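Local coordinates for acetate kinase (Entamoeba histolytica, PDB 4H0O) that interconverts acetyl phosphate and orthophosphate with acetate and pyrophosphate, as a pyrophosphate-dependent acetate kinase of the ASKHA superfamily, at the interface of chains A and B. Numbering follows the deposited sequence. Chains: chain A/B, Acetate kinase.

The interface of chains A and B. Residues chain A 163-164, 167-168, 175; chain B 277-278, 304.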
loop_
_atom_site.group_PDB
_atom_site.type_symbol
_atom_site.label_atom_id
_atom_site.label_comp_id
_atom_site.label_asym_id
_atom_site.label_seq_id
_atom_site.Cartn_x
_atom_site.Cartn_y
_atom_site.Cartn_z
ATOM N N GLN A 163 -1.127 -14.651 -10.797
ATOM C CA GLN A 163 -1.227 -15.096 -9.407
ATOM C C GLN A 163 -0.453 -14.197 -8.444
ATOM O O GLN A 163 -0.969 -13.803 -7.397
ATOM C CB GLN A 163 -0.725 -16.539 -9.276
ATOM C CG GLN A 163 -0.768 -17.087 -7.855
ATOM C CD GLN A 163 -0.299 -18.529 -7.764
ATOM O OE1 GLN A 163 0.476 -18.999 -8.597
ATOM N NE2 GLN A 163 -0.771 -19.238 -6.745
ATOM N N ALA A 164 0.782 -13.874 -8.808
ATOM C CA ALA A 164 1.645 -13.067 -7.953
ATOM C C ALA A 164 1.071 -11.676 -7.681
ATOM O O ALA A 164 1.286 -11.119 -6.607
ATOM C CB ALA A 164 3.033 -12.965 -8.551
ATOM N N THR A 167 -2.038 -12.211 -5.180
ATOM C CA THR A 167 -1.752 -12.860 -3.904
ATOM C C THR A 167 -1.250 -11.893 -2.834
ATOM O O THR A 167 -0.265 -11.177 -3.038
ATOM C CB THR A 167 -0.711 -13.988 -4.078
ATOM O OG1 THR A 167 -1.214 -14.963 -4.999
ATOM C CG2 THR A 167 -0.412 -14.660 -2.746
ATOM N N TYR A 168 -1.927 -11.880 -1.691
ATOM C CA TYR A 168 -1.419 -11.175 -0.520
ATOM C C TYR A 168 -0.468 -12.075 0.276
ATOM O O TYR A 168 -0.651 -13.292 0.341
ATOM C CB TYR A 168 -2.573 -10.702 0.358
ATOM C CG TYR A 168 -3.408 -9.631 -0.293
ATOM C CD1 TYR A 168 -2.980 -8.312 -0.308
ATOM C CD2 TYR A 168 -4.623 -9.936 -0.894
ATOM C CE1 TYR A 168 -3.737 -7.326 -0.900
ATOM C CE2 TYR A 168 -5.388 -8.956 -1.489
ATOM C CZ TYR A 168 -4.940 -7.652 -1.488
ATOM O OH TYR A 168 -5.690 -6.665 -2.079
ATOM N N GLN A 175 -4.831 -17.277 2.280
ATOM C CA GLN A 175 -4.263 -16.805 1.019
ATOM C C GLN A 175 -5.211 -16.999 -0.167
ATOM O O GLN A 175 -5.420 -16.080 -0.957
ATOM C CB GLN A 175 -2.927 -17.502 0.743
ATOM C CG GLN A 175 -2.207 -16.995 -0.498
ATOM C CD GLN A 175 -0.924 -17.753 -0.783
ATOM O OE1 GLN A 175 -0.660 -18.145 -1.921
ATOM N NE2 GLN A 175 -0.116 -17.957 0.250
ATOM N N GLY B 277 5.002 -17.318 5.400
ATOM C CA GLY B 277 3.651 -17.763 5.107
ATOM C C GLY B 277 3.388 -18.192 3.673
ATOM O O GLY B 277 2.584 -19.096 3.435
ATOM N N VAL B 278 4.044 -17.543 2.714
ATOM C CA VAL B 278 3.818 -17.856 1.304
ATOM C C VAL B 278 4.700 -19.006 0.816
ATOM O O VAL B 278 4.231 -19.899 0.110
ATOM C CB VAL B 278 4.046 -16.628 0.404
ATOM C CG1 VAL B 278 3.713 -16.958 -1.045
ATOM C CG2 VAL B 278 3.203 -15.461 0.884
ATOM N N LEU B 304 6.787 -18.236 -5.633
ATOM C CA LEU B 304 5.671 -17.317 -5.438
ATOM C C LEU B 304 6.013 -16.280 -4.372
ATOM O O LEU B 304 5.753 -15.089 -4.543
ATOM C CB LEU B 304 4.405 -18.082 -5.042
ATOM C CG LEU B 304 3.180 -17.211 -4.745
ATOM C CD1 LEU B 304 2.782 -16.401 -5.973
ATOM C CD2 LEU B 304 2.002 -18.043 -4.242
#
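With CG anti to the backbone N (chi1 177°), the side chain of B:Leu304 extends from helix 299-324 toward chain A, where its methyls meet A:Gln163, A:Ala164 and A:Gln175. A:Gln175 likewise has CG anti to N (chi1 -176°) and stays extended beyond it, which carries its carboxamide out to the leucine. These two side chains meet tip to tip: the carbonyl OE1 of A:Gln175 lies 3.5 Å from the methyl CD2 of B:Leu304, a van der Waals contact of a polar atom with a hydrocarbon. The other branch, CD1, turns to helix 163-166 and packs 4.0 Å from CA of A:Ala164. A:Gln163 crosses the leucine at about a right angle, its methylene CG 4.1 Å from CD1 while its amide NE2 reaches CD2 at 3.9 Å. The fork thus separates its contacts, one methyl meeting mainly backbone and aliphatic carbon, the other two amide ends. B:Leu304 loses 73 Å² of surface here, against 33 Å² for A:Gln175.

Beside it, the side chain of A:Gln175 crosses that of B:Val278 of helix 274-279 at about a right angle, its NE2 4.1 Å from the valine CA. No polar pair across this patch comes close enough to hydrogen-bond, so van der Waals contact, with amide atoms against hydrocarbon as well as carbon against carbon, holds it. The patch forms part of a two-fold interface between identical chains and probably contributes to dimer assembly; its centre lies about 21 Å from A:Asp154, the predicted proton donor/acceptor. Beside CD1, the hydroxyl OG1 of A:Thr167 donates a 2.7 Å hydrogen bond to the backbone O of A:Gln163, approaching from 48° above the carbonyl plane.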